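PDB 1E5E: methionine gamma-lyase from Trichomonas vaginalis, which belongs to the Cys/Met metabolism family of pyridoxal phosphate-dependent enzymes and assembles from four protein chains. Local coordinates for residues Ser258-Asn261 against Ile262-Lys265; Glu285-Tyr289 against Pro290-Asp294; Ala275-Leu278 against Lys279-Ala283. All coordinates share one frame; numbering follows the deposited sequence. Where two conformers were deposited one is given.

Interaction 1 of 3, residues Ser258-Asn261 against Ile262-Lys265; sequences STLN and IRMK
Thr259 and Arg263 meet at the N-cap of helix 260-279, whose first turn this contact forms. The hydroxyl of Thr259 makes no capping bond. With chi1 at 50°, Thr259 OG1 sits between the backbone N and the carbonyl carbon, where it takes the N-H of Arg263 NE at 2.9 Å, lying almost in the guanidinium plane; a second bond ties it to Gly256 O. The main chain repeats the link, Arg263 N donating to Thr259 O at 2.9 Å. CG1 of Ile262 rests against Thr259 CB at 3.9 Å, and across the interface Thr259 and Ile262 pack on Cys342 and Ile378 of the second subunit. Next comes Leu260, whose CA lies over one guanidinium face, 3.4 Å from Arg263 NH2, while NH1 and NH2 reach Tyr210 O and Gly256 O. All three guanidinium nitrogens thus have an oxygen partner. Leu260 O accepts Met264 N at 2.9 Å, and the two side chains run side by side, Leu260 CD1 against Met264 CG at 3.6 Å. Asn261 completes the turn: its O accepts Lys265 N at 3.3 Å, and its amide OD1 stands 3.7 Å from Lys265 CE.

Interaction 2 of 3, residues Glu285-Tyr289 against Pro290-Asp294; sequences EKVYY and PGFED. With SO4 (sulfate ion), chain E.
Tyr289 O accepts the N-H of Phe292 at 3.1 Å, closing a type I beta turn over Tyr289-Phe292 that follows edge strand 284-288. The donor stands well above the carbonyl plane, 47° out of it, with a C=O...N angle of 131°. The turn folds Phe292 back over the residues it has just left. CB of Tyr289 makes a CH-pi contact over the Phe292 face, 3.9 Å from the ring centroid, and beyond it the edge of the Tyr289 ring points at the same aromatic in an edge-to-face pair, centroids 5.8 Å apart. Val287 comes in from the rim instead: its CG1, near the plane of the phenyl ring, touches Phe292 CE2 at 3.5 Å. With CG anti to the backbone N (chi1 -175°), the Tyr289 ring swings over the start of the turn, where its CD1 meets Pro290 CD at 3.4 Å and its CD2 meets Gly291 N at 3.3 Å. Its hydroxyl is bonded to Gly309 O, and Ala271 and Met272 of helix 260-279 pack on the Tyr289 side chain.

At the outer rim, Glu285 and Lys286 form a classic beta bulge opposite Ile315, and Lys286 reaches a sulfate ion, probably from the crystallisation liquor. NZ is bonded to its O4, though the modelled distance is too short to be taken literally. Asp294 OD2 lies 3.0 Å from sulfate O3 and 4.7 Å from Lys286 NZ, while OD1 forms a salt bridge to Lys279, which also makes a cation-pi contact with Phe292. The chemistry divides accordingly: a turn bond and aromatic packing anchor the buried part, whereas at the exposed rim the two lysines probably offset the repulsion between carboxylate and sulfate.

Interaction 3 of 3, residues Ala275-Leu278 against Lys279-Ala283; sequences AEYL and KSHPA
Lys279 N donates to Ala275 O at 3.0 Å, the last strong i to i-4 bond at the C-terminal end of helix 260-279, where the chain leaves for strand 284-288. The lysine itself turns away from the preceding turn, bent at chi3 and chi4, and its NZ reaches over to Asp294. Ser280 is the first residue to lose helical backbone angles. The N-H of Ser280 N is shared, 3.3 Å from Tyr277 O and weakly bonded to Glu276 O, and it meets the tyrosine carbonyl from far above its plane. One residue later, His281 N donates to Leu278 O at 3.1 Å, again from above the carbonyl plane. The imidazole lies alongside Tyr277, pointing the same way, with the Tyr277 hydroxyl OH at its edge, 3.5 Å from His281 CD2; both rings pack against helix 381-396. Pro282 CD covers part of one imidazole face, and beyond the proline Ala283 N donates almost straight to His281 ND1 at 2.9 Å (N-H...N angle 170°). Since ND1 accepts a hydrogen bond here, NE2 probably carries the ring's proton and donates it to Asp393 OD2, and the two bonds together fix the ring's rotation.

Overall arrangement
Along the chain the order is interaction 1, interaction 3, interaction 2. Interactions 1 and 3 occupy opposite ends of helix 260-279, with centres about 27 Å apart and nearest atoms about 12 Å apart. Interaction 2 continues from strand 284-288, an outermost strand of the five-stranded mixed sheet, into the loop before helix 298-304; its centre is about 10 Å from that of interaction 3 and about 23 Å from that of interaction 1. Interactions 2 and 3 touch directly, with Val287 CG2 3.5 Å from Lys279 N. The long helix therefore spans from the subunit interface, where interaction 1 meets a neighbouring chain, to the outlying sheet region that interactions 2 and 3 pin to its far end.

Interaction 1 of 3, residues Ser258-Asn261 against Ile262-Lys265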
loop_
_atom_site.group_PDB
_atom_site.type_symbol
_atom_site.label_atom_id
_atom_site.label_comp_id
_atom_site.label_asym_id
_atom_site.label_seq_id
_atom_site.Cartn_x
_atom_site.Cartn_y
_atom_site.Cartn_z
ATOM N N SER A 258 -10.204 -7.432 12.339
ATOM C CA SER A 258 -11.053 -6.668 13.221
ATOM C C SER A 258 -12.523 -6.926 12.938
ATOM O O SER A 258 -13.321 -6.790 13.892
ATOM C CB SER A 258 -10.657 -5.181 13.213
ATOM O OG SER A 258 -10.950 -4.633 11.949
ATOM N N THR A 259 -12.932 -7.381 11.742
ATOM C CA THR A 259 -14.355 -7.705 11.556
ATOM C C THR A 259 -14.588 -9.220 11.539
ATOM O O THR A 259 -15.669 -9.664 11.127
ATOM C CB THR A 259 -14.894 -7.160 10.224
ATOM O OG1 THR A 259 -14.003 -7.559 9.150
ATOM C CG2 THR A 259 -15.047 -5.643 10.277
ATOM N N LEU A 260 -13.592 -10.021 11.903
ATOM C CA LEU A 260 -13.714 -11.475 11.835
ATOM C C LEU A 260 -14.947 -11.988 12.593
ATOM O O LEU A 260 -15.690 -12.871 12.169
ATOM C CB LEU A 260 -12.445 -12.172 12.392
ATOM C CG LEU A 260 -12.478 -13.708 12.398
ATOM C CD1 LEU A 260 -12.664 -14.294 10.999
ATOM C CD2 LEU A 260 -11.177 -14.323 12.960
ATOM N N ASN A 261 -15.137 -11.475 13.822
ATOM C CA ASN A 261 -16.285 -11.965 14.582
ATOM C C ASN A 261 -17.624 -11.677 13.908
ATOM O O ASN A 261 -18.460 -12.585 13.854
ATOM C CB ASN A 261 -16.270 -11.352 15.983
ATOM C CG ASN A 261 -17.508 -11.731 16.793
ATOM O OD1 ASN A 261 -17.617 -12.860 17.241
ATOM N ND2 ASN A 261 -18.387 -10.756 17.005
ATOM N N ILE A 262 -17.838 -10.432 13.424
ATOM C CA ILE A 262 -19.135 -10.128 12.817
ATOM C C ILE A 262 -19.299 -10.757 11.449
ATOM O O ILE A 262 -20.436 -11.008 11.072
ATOM C CB ILE A 262 -19.446 -8.612 12.737
ATOM C CG1 ILE A 262 -18.343 -7.878 11.963
ATOM C CG2 ILE A 262 -19.596 -8.056 14.148
ATOM C CD1 ILE A 262 -18.690 -6.421 11.676
ATOM N N ARG A 263 -18.250 -11.015 10.727
ATOM C CA ARG A 263 -18.288 -11.690 9.434
ATOM C C ARG A 263 -18.591 -13.190 9.601
ATOM O O ARG A 263 -19.502 -13.750 8.962
ATOM C CB ARG A 263 -16.913 -11.566 8.723
ATOM C CG ARG A 263 -16.676 -10.208 8.099
ATOM C CD ARG A 263 -15.420 -10.119 7.244
ATOM N NE ARG A 263 -14.149 -10.179 7.963
ATOM C CZ ARG A 263 -13.411 -11.271 8.098
ATOM N NH1 ARG A 263 -13.818 -12.434 7.570
ATOM N NH2 ARG A 263 -12.244 -11.186 8.732
ATOM N N MET A 264 -17.921 -13.844 10.534
ATOM C CA MET A 264 -18.163 -15.275 10.760
ATOM C C MET A 264 -19.629 -15.518 11.177
ATOM O O MET A 264 -20.226 -16.493 10.727
ATOM C CB MET A 264 -17.258 -15.940 11.799
ATOM C CG MET A 264 -15.786 -16.019 11.426
ATOM S SD MET A 264 -15.491 -16.645 9.752
ATOM C CE MET A 264 -16.076 -18.327 9.816
ATOM N N LYS A 265 -20.159 -14.683 12.043
ATOM C CA LYS A 265 -21.531 -14.796 12.479
ATOM C C LYS A 265 -22.473 -14.593 11.302
ATOM O O LYS A 265 -23.336 -15.423 11.095
ATOM C CB LYS A 265 -21.951 -13.780 13.561
ATOM C CG LYS A 265 -21.127 -14.015 14.816
ATOM C CD LYS A 265 -21.524 -13.093 15.971
ATOM C CE LYS A 265 -21.155 -13.815 17.270
ATOM N NZ LYS A 265 -21.425 -12.942 18.461
HETATM O O HOH W 1 -15.458 -8.460 14.639
#

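Interaction 2 of 3, residues Glu285-Tyr289 against Pro290-Asp294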
loop_
_atom_site.group_PDB
_atom_site.type_symbol
_atom_site.label_atom_id
_atom_site.label_comp_id
_atom_site.label_asym_id
_atom_site.label_seq_id
_atom_site.Cartn_x
_atom_site.Cartn_y
_atom_site.Cartn_z
ATOM N N GLU A 285 -28.757 -33.887 -4.865
ATOM C CA GLU A 285 -28.687 -35.220 -4.293
ATOM C C GLU A 285 -28.427 -35.172 -2.800
ATOM O O GLU A 285 -29.048 -35.894 -2.023
ATOM C CB GLU A 285 -27.592 -35.989 -5.038
ATOM C CG GLU A 285 -27.234 -37.349 -4.444
ATOM C CD GLU A 285 -26.041 -37.858 -5.311
ATOM O OE1 GLU A 285 -25.028 -38.161 -4.649
ATOM O OE2 GLU A 285 -26.119 -37.918 -6.552
ATOM N N LYS A 286 -27.435 -34.373 -2.437
ATOM C CA LYS A 286 -26.925 -34.398 -1.079
ATOM C C LYS A 286 -26.356 -33.041 -0.665
ATOM O O LYS A 286 -25.681 -32.428 -1.501
ATOM C CB LYS A 286 -25.709 -35.386 -1.108
ATOM C CG LYS A 286 -25.151 -35.579 0.301
ATOM C CD LYS A 286 -25.766 -36.729 1.075
ATOM C CE LYS A 286 -25.753 -36.483 2.579
ATOM N NZ LYS A 286 -26.499 -37.461 3.420
ATOM N N VAL A 287 -26.545 -32.639 0.584
ATOM C CA VAL A 287 -25.934 -31.393 1.049
ATOM C C VAL A 287 -25.152 -31.723 2.329
ATOM O O VAL A 287 -25.654 -32.292 3.288
ATOM C CB VAL A 287 -26.899 -30.250 1.338
ATOM C CG1 VAL A 287 -26.124 -29.011 1.857
ATOM C CG2 VAL A 287 -27.729 -29.838 0.130
ATOM N N TYR A 288 -23.879 -31.398 2.324
ATOM C CA TYR A 288 -22.983 -31.523 3.477
ATOM C C TYR A 288 -22.862 -30.142 4.116
ATOM O O TYR A 288 -22.522 -29.172 3.402
ATOM C CB TYR A 288 -21.591 -31.937 2.994
ATOM C CG TYR A 288 -21.497 -33.369 2.524
ATOM C CD1 TYR A 288 -20.833 -33.703 1.358
ATOM C CD2 TYR A 288 -22.069 -34.394 3.286
ATOM C CE1 TYR A 288 -20.773 -35.018 0.931
ATOM C CE2 TYR A 288 -21.993 -35.710 2.864
ATOM C CZ TYR A 288 -21.342 -36.021 1.688
ATOM O OH TYR A 288 -21.248 -37.326 1.247
ATOM N N TYR A 289 -23.280 -29.969 5.342
ATOM C CA TYR A 289 -23.220 -28.741 6.126
ATOM C C TYR A 289 -23.075 -29.209 7.562
ATOM O O TYR A 289 -23.958 -29.938 7.983
ATOM C CB TYR A 289 -24.466 -27.821 6.039
ATOM C CG TYR A 289 -24.299 -26.512 6.787
ATOM C CD1 TYR A 289 -23.232 -25.665 6.489
ATOM C CD2 TYR A 289 -25.148 -26.096 7.805
ATOM C CE1 TYR A 289 -23.025 -24.481 7.182
ATOM C CE2 TYR A 289 -24.952 -24.920 8.512
ATOM C CZ TYR A 289 -23.887 -24.109 8.178
ATOM O OH TYR A 289 -23.666 -22.910 8.882
ATOM N N PRO A 290 -22.157 -28.674 8.357
ATOM C CA PRO A 290 -21.987 -29.174 9.728
ATOM C C PRO A 290 -23.187 -28.924 10.597
ATOM O O PRO A 290 -23.431 -29.651 11.581
ATOM C CB PRO A 290 -20.726 -28.472 10.225
ATOM C CG PRO A 290 -19.956 -28.202 8.969
ATOM C CD PRO A 290 -21.013 -27.838 7.932
ATOM N N GLY A 291 -23.992 -27.902 10.304
ATOM C CA GLY A 291 -25.151 -27.586 11.130
ATOM C C GLY A 291 -26.302 -28.578 11.003
ATOM O O GLY A 291 -27.158 -28.612 11.915
ATOM N N PHE A 292 -26.346 -29.382 9.958
ATOM C CA PHE A 292 -27.452 -30.324 9.823
ATOM C C PHE A 292 -27.504 -31.327 10.959
ATOM O O PHE A 292 -26.545 -32.059 11.237
ATOM C CB PHE A 292 -27.363 -31.022 8.461
ATOM C CG PHE A 292 -27.748 -30.134 7.314
ATOM C CD1 PHE A 292 -28.548 -29.018 7.494
ATOM C CD2 PHE A 292 -27.317 -30.437 6.035
ATOM C CE1 PHE A 292 -28.893 -28.206 6.422
ATOM C CE2 PHE A 292 -27.673 -29.631 4.959
ATOM C CZ PHE A 292 -28.457 -28.539 5.146
ATOM N N GLU A 293 -28.687 -31.438 11.564
ATOM C CA GLU A 293 -28.998 -32.342 12.664
ATOM C C GLU A 293 -28.835 -33.823 12.338
ATOM O O GLU A 293 -28.360 -34.602 13.176
ATOM C CB GLU A 293 -30.431 -32.095 13.162
ATOM N N ASP A 294 -29.198 -34.239 11.124
ATOM C CA ASP A 294 -29.001 -35.602 10.651
ATOM C C ASP A 294 -27.533 -35.964 10.416
ATOM O O ASP A 294 -27.058 -37.002 10.926
ATOM C CB ASP A 294 -29.775 -35.992 9.382
ATOM C CG ASP A 294 -29.387 -35.259 8.107
ATOM O OD1 ASP A 294 -29.818 -34.071 8.148
ATOM O OD2 ASP A 294 -28.714 -35.770 7.156
HETATM S S SO4 E . -29.886 -36.342 3.524
HETATM O O1 SO4 E . -30.724 -35.309 2.827
HETATM O O2 SO4 E . -29.938 -37.614 2.756
HETATM O O3 SO4 E . -30.482 -36.528 4.908
HETATM O O4 SO4 E . -28.476 -35.886 3.689
#

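Interaction 3 of 3, residues Ala275-Leu278 against Lys279-Ala283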
loop_
_atom_site.group_PDB
_atom_site.type_symbol
_atom_site.label_atom_id
_atom_site.label_comp_id
_atom_site.label_asym_id
_atom_site.label_seq_id
_atom_site.Cartn_x
_atom_site.Cartn_y
_atom_site.Cartn_z
ATOM N N ALA A 275 -27.938 -23.524 3.054
ATOM C CA ALA A 275 -27.810 -24.982 3.049
ATOM C C ALA A 275 -29.200 -25.609 3.108
ATOM O O ALA A 275 -29.423 -26.568 2.387
ATOM C CB ALA A 275 -26.940 -25.483 4.200
ATOM N N GLU A 276 -30.079 -25.110 3.953
ATOM C CA GLU A 276 -31.436 -25.600 4.076
ATOM C C GLU A 276 -32.181 -25.509 2.746
ATOM O O GLU A 276 -32.842 -26.466 2.366
ATOM C CB GLU A 276 -32.253 -24.823 5.130
ATOM C CG GLU A 276 -31.795 -25.119 6.542
ATOM C CD GLU A 276 -32.500 -24.591 7.754
ATOM O OE1 GLU A 276 -33.600 -24.003 7.726
ATOM O OE2 GLU A 276 -31.999 -24.765 8.898
ATOM N N TYR A 277 -31.983 -24.416 1.993
ATOM C CA TYR A 277 -32.632 -24.299 0.701
ATOM C C TYR A 277 -32.103 -25.340 -0.270
ATOM O O TYR A 277 -32.869 -25.946 -1.015
ATOM C CB TYR A 277 -32.416 -22.862 0.125
ATOM C CG TYR A 277 -32.973 -22.835 -1.294
ATOM C CD1 TYR A 277 -34.339 -22.733 -1.481
ATOM C CD2 TYR A 277 -32.151 -22.902 -2.390
ATOM C CE1 TYR A 277 -34.884 -22.725 -2.755
ATOM C CE2 TYR A 277 -32.656 -22.885 -3.681
ATOM C CZ TYR A 277 -34.027 -22.809 -3.827
ATOM O OH TYR A 277 -34.570 -22.817 -5.066
ATOM N N LEU A 278 -30.792 -25.586 -0.310
ATOM C CA LEU A 278 -30.209 -26.520 -1.249
ATOM C C LEU A 278 -30.675 -27.954 -0.981
ATOM O O LEU A 278 -31.028 -28.694 -1.882
ATOM C CB LEU A 278 -28.681 -26.512 -1.234
ATOM C CG LEU A 278 -28.016 -25.174 -1.610
ATOM C CD1 LEU A 278 -26.502 -25.238 -1.359
ATOM C CD2 LEU A 278 -28.326 -24.842 -3.059
ATOM N N LYS A 279 -30.796 -28.251 0.312
ATOM C CA LYS A 279 -31.165 -29.587 0.721
ATOM C C LYS A 279 -32.569 -29.956 0.227
ATOM O O LYS A 279 -32.854 -31.120 -0.069
ATOM C CB LYS A 279 -31.047 -29.670 2.232
ATOM C CG LYS A 279 -31.616 -30.939 2.843
ATOM C CD LYS A 279 -31.732 -30.754 4.361
ATOM C CE LYS A 279 -30.564 -31.430 5.045
ATOM N NZ LYS A 279 -30.927 -32.793 5.559
ATOM N N SER A 280 -33.461 -28.985 0.120
ATOM C CA SER A 280 -34.800 -29.406 -0.299
ATOM C C SER A 280 -35.078 -29.174 -1.770
ATOM O O SER A 280 -36.221 -29.301 -2.181
ATOM C CB SER A 280 -35.742 -28.672 0.652
ATOM O OG SER A 280 -35.905 -27.375 0.107
ATOM N N HIS A 281 -34.063 -28.846 -2.545
ATOM C CA HIS A 281 -34.204 -28.633 -3.964
ATOM C C HIS A 281 -34.134 -29.979 -4.693
ATOM O O HIS A 281 -33.207 -30.747 -4.505
ATOM C CB HIS A 281 -33.136 -27.713 -4.540
ATOM C CG HIS A 281 -33.559 -27.188 -5.877
ATOM N ND1 HIS A 281 -33.426 -27.967 -7.006
ATOM C CD2 HIS A 281 -34.137 -26.029 -6.254
ATOM C CE1 HIS A 281 -33.906 -27.323 -8.053
ATOM N NE2 HIS A 281 -34.321 -26.143 -7.620
ATOM N N PRO A 282 -35.082 -30.240 -5.573
ATOM C CA PRO A 282 -35.131 -31.511 -6.290
ATOM C C PRO A 282 -33.927 -31.799 -7.170
ATOM O O PRO A 282 -33.642 -32.990 -7.372
ATOM C CB PRO A 282 -36.423 -31.446 -7.095
ATOM C CG PRO A 282 -37.185 -30.278 -6.584
ATOM C CD PRO A 282 -36.228 -29.349 -5.881
ATOM N N ALA A 283 -33.126 -30.828 -7.629
ATOM C CA ALA A 283 -31.932 -31.165 -8.407
ATOM C C ALA A 283 -30.752 -31.627 -7.563
ATOM O O ALA A 283 -29.736 -32.073 -8.110
ATOM C CB ALA A 283 -31.481 -29.948 -9.227
#